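Side-chain contacts in peptidoglycan D,D-transpeptidase FtsI (Yersinia pestis, PDB 6SYN), which probably catalyses the D,D-transpeptidation that cross-links peptidoglycan strands, and binds a penicillin-derived ligand in its active-site pocket: residues W352-I355 with E356-T359; N194-V197 with A198-A202; R240-A243 with I244-F248; L336-V339 with G340-S343. All coordinates share one frame; numbering follows the deposited sequence.

How the interactions relate
The four contacts are local ones, each shaping a turn or a helix end. Interactions 3 and 4 form a joined pair, their centres 9 Å apart: Ile244 O lies 3.0 Å from Ser342 N, a probable hydrogen bond, and Ile244 CD1 packs 3.4 Å from Leu338 CB. Interaction 2 ends the helix 183-199 about 18 Å from the centre of interaction 3, with nearest atoms about 8 Å apart and no touch. Interaction 1 stands apart, its centre 27 to 35 Å from the others. The side chain of Thr359 in interaction 1 is about 8 Å from the bound ligand, that of Asn200 in interaction 2 about 13 Å.

Interaction 1: residues W352-I355 with E356-T359; sequences WSDI and ERAT
Ser353 and Glu356 form a capping box at the start of helix 354-360. With chi1 at 61°, Ser353 OG sits between its own backbone N and carbonyl carbon and faces Glu356 N, which gives it a weak bond of 3.4 Å. The reciprocal bond is firmer: Glu356, extended beyond CG, accepts at OE1 from Ser353 N at 3.1 Å, the donor lying above the carboxylate plane. A short hydroxyl and a longer carboxylate thus suit the two ends of the box. The bend of Arg357 at chi3 (74°) turns the guanidinium back along Asp354, where NH1 makes a weak, oblique salt bridge of 3.4 Å with OD1; NH2 is bonded to Met316 O. The broad ring of Trp352 suits the first turn, packing along it by its edge, with CE3 3.6 Å from Arg357 N; Phe360 meets it edge-to-face and Lys349 in a cation-pi contact. One turn on, Thr359 OG1 lies 2.9 Å from Ile355 O and 2.7 Å from Glu356 O, and its proton may serve either. Lys349 adds a salt bridge to Glu356 OE1. Asp354, Arg357 and Ala358 pack on helix 306-314, and Ile355 rests on strands 279-281 and 284-286.

Interaction 2: residues N194-V197 with A198-A202; sequences NNAV and AFNKA
From Asn194 to Phe199 the chain is helical, then it leaves helical geometry at Asn200 and turns to positive phi at Lys201, with Ala198 N bonded to Asn194 O and Phe199 N to Asn195 O across the last full turn. This is a Schellman motif ending the helix 183-199, with Lys201 as its C-prime residue. Its signature is a pair of backbone bonds: Ala202 N reaches back to Val197 O at 3.0 Å, nearly along the C=O axis, and inside that larger loop Lys201 N bonds Ala198 O at 3.2 Å. Val197 O and Ala198 O, which lack the N-H groups of a further turn, are served in this way. An apolar contact accompanies the turn: Val197 CG1 stands 4.2 Å from Ala202 CB, and both side chains pack on Ile477 of strand 471-478. Valine suits this buried side of the helix, and a methyl, as in Ala202, is small enough to fit where the chain turns back. Lys201 and Phe199, by contrast, are exposed, and Lys201 touches Ala482. Asn200 is well suited to the exit, since its short amide can reach back to the helix it has just left. Its CG lies anti to the carbonyl carbon, chi1 -71°, which brings the amide back over the last turn, and Pro480 packs against this side chain. Ala196 O therefore accepts two bonds from one residue: Asn200 N at 3.2 Å and Asn200 ND2 at 2.8 Å, arriving from opposite faces of the carbonyl plane.

Interaction 3: residues R240-A243 with I244-F248; sequences RNRA and ITDIF
Asp246 takes a salt bridge on each carboxylate oxygen, one from Arg240 and one from Arg242. Arg240 NH2 reaches OD1 at 2.8 Å, in the guanidinium plane but well above that of the carboxylate; Arg242 NH1 meets OD2 at 3.0 Å on its syn lone pair. Arg240 NH2 also gives a straight bond, 3.1 Å long, to Thr245 OG1, so this single nitrogen serves two acceptors at the edge of its plane. Thr245 OG1 passes its own proton to Asn241 O in a weak bond of 3.3 Å, and Ile244 N gives that carbonyl a firmer one at 3.1 Å. Asn241 caps helix 242-245: a chi1 of -175° swings its amide beside the carbonyl carbon, and OD1 accepts from Ala243 N at 3.3 Å and, more strongly, from Asn222 ND2 of strand 217-223. Arginine suits both places, Arg240 and Arg242, because its long, extended chain can carry a flat multiple donor to the far end of this short helix. Arg240 NH1 lies over one face of the Arg242 guanidinium, 3.6 Å above its plane. Such closeness of two cations is consistent with the buried carboxylate between them offsetting their charge, and would favour an ionised Asp246.

Interaction 4: residues L336-V339 with G340-S343; sequences LGLV and GESS
The carboxylate of Glu341 is the flat group here, and backbone N-H groups from Leu336 and Leu338 meet its oxygens. Leu336 N approaches OE1 on the syn side, 20° out of the carboxylate plane, at 3.0 Å, and makes a weak second bond to OE2. Leu338 N meets OE2 at 3.1 Å, nearly along its C-O direction, and Leu336 CB packs beside the same oxygen. The fully extended side chain, with CG anti to the backbone N (chi1 -175°), spans the loop to put the group there; glutamate has both the reach and the paired acceptors for it. OE1 has its strongest partner in Thr334 OG1, just before the segment. The backbone between is a type II beta turn from Leu338 to Glu341, closed by a weak bond of 3.5 Å from Glu341 N to Leu338 O. Gly340 takes the third place, where the positive phi (78°) comes easily to glycine. Leu338 and Leu336 are buried: the first packs on Ile244 of helix 242-245, the second on Leu389 and Ile391. With several donors converging on one carboxylate, the glutamate is probably ionised: the N-H dipoles of Leu336 and Leu338, with Thr334 OG1, would stabilise the negative charge, and the bonds tie Glu341 back to the chain ahead of the turn.

Interaction 1: residues W352-I355 with E356-T359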
# COMPACT_ATOMS: atom_id res chain seq x y z
N TRP A 352 -3.76 -18.93 -25.66
CA TRP A 352 -3.63 -19.46 -24.28
C TRP A 352 -3.81 -20.98 -24.29
O TRP A 352 -4.68 -21.46 -25.04
CB TRP A 352 -4.68 -18.83 -23.36
CG TRP A 352 -4.52 -17.37 -23.09
CD1 TRP A 352 -4.49 -16.35 -23.99
CD2 TRP A 352 -4.46 -16.77 -21.79
NE1 TRP A 352 -4.38 -15.15 -23.34
CE2 TRP A 352 -4.36 -15.37 -21.99
CE3 TRP A 352 -4.47 -17.27 -20.48
CZ2 TRP A 352 -4.27 -14.48 -20.92
CZ3 TRP A 352 -4.38 -16.38 -19.43
CH2 TRP A 352 -4.28 -15.01 -19.65
N SER A 353 -3.05 -21.69 -23.45
CA SER A 353 -3.32 -23.10 -23.07
C SER A 353 -4.50 -23.12 -22.09
O SER A 353 -4.79 -22.07 -21.49
CB SER A 353 -2.10 -23.77 -22.48
OG SER A 353 -1.67 -23.11 -21.30
N ASP A 354 -5.14 -24.27 -21.95
CA ASP A 354 -6.35 -24.47 -21.11
C ASP A 354 -5.99 -24.31 -19.63
O ASP A 354 -6.82 -23.76 -18.88
CB ASP A 354 -6.99 -25.82 -21.46
CG ASP A 354 -7.64 -25.83 -22.83
OD1 ASP A 354 -7.30 -24.95 -23.66
OD2 ASP A 354 -8.49 -26.71 -23.06
N ILE A 355 -4.80 -24.75 -19.22
CA ILE A 355 -4.27 -24.59 -17.83
C ILE A 355 -3.97 -23.11 -17.56
O ILE A 355 -4.16 -22.68 -16.41
CB ILE A 355 -3.05 -25.50 -17.55
CG1 ILE A 355 -2.54 -25.38 -16.11
CG2 ILE A 355 -1.91 -25.23 -18.54
CD1 ILE A 355 -3.60 -25.56 -15.04
N GLU A 356 -3.51 -22.37 -18.57
CA GLU A 356 -3.20 -20.92 -18.42
C GLU A 356 -4.51 -20.16 -18.16
O GLU A 356 -4.56 -19.42 -17.16
CB GLU A 356 -2.43 -20.41 -19.64
CG GLU A 356 -0.94 -20.72 -19.55
CD GLU A 356 -0.15 -20.58 -20.84
OE1 GLU A 356 -0.76 -20.35 -21.90
OE2 GLU A 356 1.09 -20.70 -20.77
N ARG A 357 -5.53 -20.41 -18.99
CA ARG A 357 -6.91 -19.87 -18.84
C ARG A 357 -7.44 -20.13 -17.43
O ARG A 357 -7.94 -19.18 -16.80
CB ARG A 357 -7.82 -20.49 -19.90
CG ARG A 357 -7.51 -20.01 -21.32
CD ARG A 357 -8.03 -20.94 -22.39
NE ARG A 357 -9.47 -20.82 -22.53
CZ ARG A 357 -10.22 -21.58 -23.33
NH1 ARG A 357 -9.66 -22.52 -24.07
NH2 ARG A 357 -11.52 -21.39 -23.39
N ALA A 358 -7.31 -21.37 -16.94
CA ALA A 358 -7.73 -21.79 -15.58
C ALA A 358 -6.99 -20.97 -14.52
O ALA A 358 -7.65 -20.34 -13.69
CB ALA A 358 -7.49 -23.27 -15.40
N THR A 359 -5.65 -20.98 -14.54
CA THR A 359 -4.81 -20.30 -13.52
C THR A 359 -5.13 -18.80 -13.50
O THR A 359 -5.12 -18.22 -12.39
CB THR A 359 -3.33 -20.60 -13.73
OG1 THR A 359 -3.01 -20.34 -15.09
CG2 THR A 359 -2.98 -22.04 -13.38

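Interaction 2: residues N194-V197 with A198-A202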
# COMPACT_ATOMS: atom_id res chain seq x y z
N ASN A 194 1.04 -2.32 10.42
CA ASN A 194 2.38 -2.41 11.07
C ASN A 194 2.33 -3.49 12.15
O ASN A 194 3.17 -4.41 12.09
CB ASN A 194 2.80 -1.07 11.66
CG ASN A 194 4.28 -1.00 11.91
OD1 ASN A 194 4.72 -0.65 13.01
ND2 ASN A 194 5.07 -1.32 10.90
N ASN A 195 1.38 -3.38 13.08
CA ASN A 195 1.11 -4.36 14.17
C ASN A 195 1.00 -5.76 13.56
O ASN A 195 1.83 -6.62 13.92
CB ASN A 195 -0.14 -3.99 14.97
CG ASN A 195 0.08 -2.82 15.90
OD1 ASN A 195 1.21 -2.35 16.08
ND2 ASN A 195 -1.00 -2.33 16.51
N ALA A 196 0.03 -5.98 12.66
CA ALA A 196 -0.26 -7.29 12.03
C ALA A 196 0.98 -7.83 11.30
O ALA A 196 1.18 -9.07 11.33
CB ALA A 196 -1.43 -7.17 11.10
N VAL A 197 1.77 -6.97 10.67
CA VAL A 197 3.00 -7.39 9.93
C VAL A 197 4.05 -7.87 10.94
O VAL A 197 4.80 -8.78 10.60
CB VAL A 197 3.52 -6.28 8.98
CG1 VAL A 197 5.03 -6.33 8.78
CG2 VAL A 197 2.81 -6.35 7.64
N ALA A 198 4.09 -7.29 12.14
CA ALA A 198 5.02 -7.67 13.23
C ALA A 198 4.58 -8.99 13.86
O ALA A 198 5.45 -9.86 14.08
CB ALA A 198 5.11 -6.56 14.25
N PHE A 199 3.27 -9.14 14.13
CA PHE A 199 2.65 -10.31 14.81
C PHE A 199 2.86 -11.58 13.97
O PHE A 199 3.09 -12.66 14.54
CB PHE A 199 1.16 -10.04 15.03
CG PHE A 199 0.45 -10.94 16.01
CD1 PHE A 199 0.77 -10.93 17.36
CD2 PHE A 199 -0.57 -11.78 15.59
CE1 PHE A 199 0.10 -11.74 18.26
CE2 PHE A 199 -1.24 -12.60 16.49
CZ PHE A 199 -0.90 -12.58 17.82
N ASN A 200 2.81 -11.43 12.64
CA ASN A 200 2.87 -12.53 11.64
C ASN A 200 4.29 -12.68 11.08
O ASN A 200 4.47 -13.50 10.15
CB ASN A 200 1.87 -12.29 10.51
CG ASN A 200 0.44 -12.49 10.96
OD1 ASN A 200 0.00 -13.63 11.14
ND2 ASN A 200 -0.29 -11.40 11.14
N LYS A 201 5.26 -11.92 11.62
CA LYS A 201 6.69 -11.98 11.23
C LYS A 201 6.78 -12.00 9.70
O LYS A 201 7.48 -12.86 9.15
CB LYS A 201 7.36 -13.19 11.89
CG LYS A 201 7.18 -13.25 13.41
CD LYS A 201 8.14 -14.19 14.11
CE LYS A 201 8.17 -15.58 13.50
NZ LYS A 201 8.69 -16.58 14.47
N ALA A 202 6.05 -11.08 9.07
CA ALA A 202 5.91 -10.93 7.61
C ALA A 202 7.10 -10.13 7.07
O ALA A 202 7.66 -9.31 7.81
CB ALA A 202 4.60 -10.25 7.29

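Interaction 3: residues R240-A243 with I244-F248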
# COMPACT_ATOMS: atom_id res chain seq x y z
N ARG A 240 11.25 2.57 -0.64
CA ARG A 240 10.33 2.55 -1.80
C ARG A 240 8.92 2.25 -1.29
O ARG A 240 8.77 1.43 -0.35
CB ARG A 240 10.78 1.52 -2.85
CG ARG A 240 10.49 0.07 -2.50
CD ARG A 240 10.96 -0.90 -3.56
NE ARG A 240 11.23 -2.22 -2.99
CZ ARG A 240 10.34 -3.20 -2.83
NH1 ARG A 240 10.72 -4.34 -2.28
NH2 ARG A 240 9.09 -3.05 -3.22
N ASN A 241 7.93 2.91 -1.89
CA ASN A 241 6.48 2.77 -1.58
C ASN A 241 5.99 1.46 -2.21
O ASN A 241 5.68 1.47 -3.42
CB ASN A 241 5.72 4.00 -2.08
CG ASN A 241 4.25 4.00 -1.70
OD1 ASN A 241 3.73 3.02 -1.19
ND2 ASN A 241 3.58 5.11 -1.96
N ARG A 242 5.94 0.38 -1.42
CA ARG A 242 5.58 -0.98 -1.91
C ARG A 242 4.21 -0.97 -2.61
O ARG A 242 4.03 -1.76 -3.53
CB ARG A 242 5.60 -1.99 -0.76
CG ARG A 242 7.00 -2.35 -0.27
CD ARG A 242 6.99 -3.44 0.78
NE ARG A 242 8.31 -4.00 1.06
CZ ARG A 242 8.72 -5.22 0.71
NH1 ARG A 242 7.93 -6.04 0.04
NH2 ARG A 242 9.94 -5.61 1.03
N ALA A 243 3.30 -0.08 -2.20
CA ALA A 243 1.92 0.02 -2.73
C ALA A 243 1.92 0.34 -4.24
O ALA A 243 0.94 -0.04 -4.91
CB ALA A 243 1.13 1.05 -1.96
N ILE A 244 2.97 1.00 -4.74
CA ILE A 244 3.12 1.35 -6.18
C ILE A 244 4.31 0.61 -6.83
O ILE A 244 4.42 0.70 -8.07
CB ILE A 244 3.22 2.88 -6.38
CG1 ILE A 244 4.32 3.54 -5.54
CG2 ILE A 244 1.87 3.54 -6.14
CD1 ILE A 244 4.77 4.89 -6.06
N THR A 245 5.16 -0.09 -6.07
CA THR A 245 6.39 -0.72 -6.65
C THR A 245 6.33 -2.25 -6.53
O THR A 245 6.70 -2.92 -7.52
CB THR A 245 7.68 -0.14 -6.06
OG1 THR A 245 7.83 -0.60 -4.72
CG2 THR A 245 7.72 1.37 -6.10
N ASP A 246 5.93 -2.82 -5.40
CA ASP A 246 5.64 -4.28 -5.34
C ASP A 246 4.61 -4.56 -6.43
O ASP A 246 3.53 -3.92 -6.40
CB ASP A 246 5.09 -4.74 -3.99
CG ASP A 246 6.12 -5.02 -2.91
OD1 ASP A 246 7.32 -5.18 -3.24
OD2 ASP A 246 5.70 -5.11 -1.74
N ILE A 247 4.91 -5.44 -7.38
CA ILE A 247 3.87 -6.03 -8.27
C ILE A 247 3.75 -7.52 -7.91
O ILE A 247 4.79 -8.19 -7.82
CB ILE A 247 4.11 -5.75 -9.78
CG1 ILE A 247 5.05 -6.76 -10.46
CG2 ILE A 247 4.55 -4.31 -9.99
CD1 ILE A 247 6.50 -6.67 -10.07
N PHE A 248 2.53 -7.96 -7.63
CA PHE A 248 2.21 -9.32 -7.12
C PHE A 248 1.15 -9.97 -8.00
O PHE A 248 0.30 -9.24 -8.56
CB PHE A 248 1.63 -9.26 -5.70
CG PHE A 248 2.57 -8.81 -4.62
CD1 PHE A 248 3.78 -9.45 -4.42
CD2 PHE A 248 2.22 -7.79 -3.75
CE1 PHE A 248 4.65 -9.05 -3.41
CE2 PHE A 248 3.08 -7.40 -2.74
CZ PHE A 248 4.29 -8.03 -2.57

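Interaction 4: residues L336-V339 with G340-S343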
# COMPACT_ATOMS: atom_id res chain seq x y z
N LEU A 336 -0.29 8.45 -10.84
CA LEU A 336 -0.26 9.34 -9.64
C LEU A 336 1.00 10.21 -9.64
O LEU A 336 1.05 11.12 -8.80
CB LEU A 336 -0.35 8.50 -8.36
CG LEU A 336 -1.73 7.95 -8.06
CD1 LEU A 336 -1.71 7.16 -6.76
CD2 LEU A 336 -2.76 9.07 -7.99
N GLY A 337 1.96 9.94 -10.53
CA GLY A 337 3.17 10.75 -10.72
C GLY A 337 4.25 10.44 -9.70
O GLY A 337 5.25 11.18 -9.67
N LEU A 338 4.07 9.38 -8.91
CA LEU A 338 5.01 8.99 -7.83
C LEU A 338 6.17 8.21 -8.44
O LEU A 338 5.96 7.61 -9.52
CB LEU A 338 4.27 8.17 -6.78
CG LEU A 338 3.16 8.92 -6.03
CD1 LEU A 338 2.37 7.98 -5.15
CD2 LEU A 338 3.74 10.07 -5.21
N VAL A 339 7.34 8.22 -7.79
CA VAL A 339 8.61 7.67 -8.32
C VAL A 339 8.61 6.15 -8.16
O VAL A 339 8.31 5.67 -7.04
CB VAL A 339 9.86 8.30 -7.67
CG1 VAL A 339 9.84 8.21 -6.16
CG2 VAL A 339 11.14 7.68 -8.23
N GLY A 340 8.94 5.42 -9.24
CA GLY A 340 8.93 3.95 -9.31
C GLY A 340 7.53 3.38 -9.50
O GLY A 340 7.38 2.14 -9.38
N GLU A 341 6.54 4.22 -9.80
CA GLU A 341 5.12 3.79 -9.93
C GLU A 341 4.99 2.85 -11.14
O GLU A 341 5.16 3.33 -12.27
CB GLU A 341 4.20 5.00 -10.09
CG GLU A 341 2.73 4.62 -10.11
CD GLU A 341 1.79 5.81 -9.99
OE1 GLU A 341 0.58 5.63 -10.24
OE2 GLU A 341 2.28 6.91 -9.66
N SER A 342 4.68 1.57 -10.88
CA SER A 342 4.61 0.48 -11.88
C SER A 342 3.16 0.22 -12.32
O SER A 342 2.23 0.43 -11.51
CB SER A 342 5.24 -0.78 -11.35
OG SER A 342 5.11 -1.84 -12.28
N SER A 343 3.00 -0.26 -13.56
CA SER A 343 1.72 -0.72 -14.16
C SER A 343 1.69 -2.25 -14.22
O SER A 343 0.77 -2.79 -14.86
CB SER A 343 1.53 -0.12 -15.53
OG SER A 343 2.34 -0.79 -16.49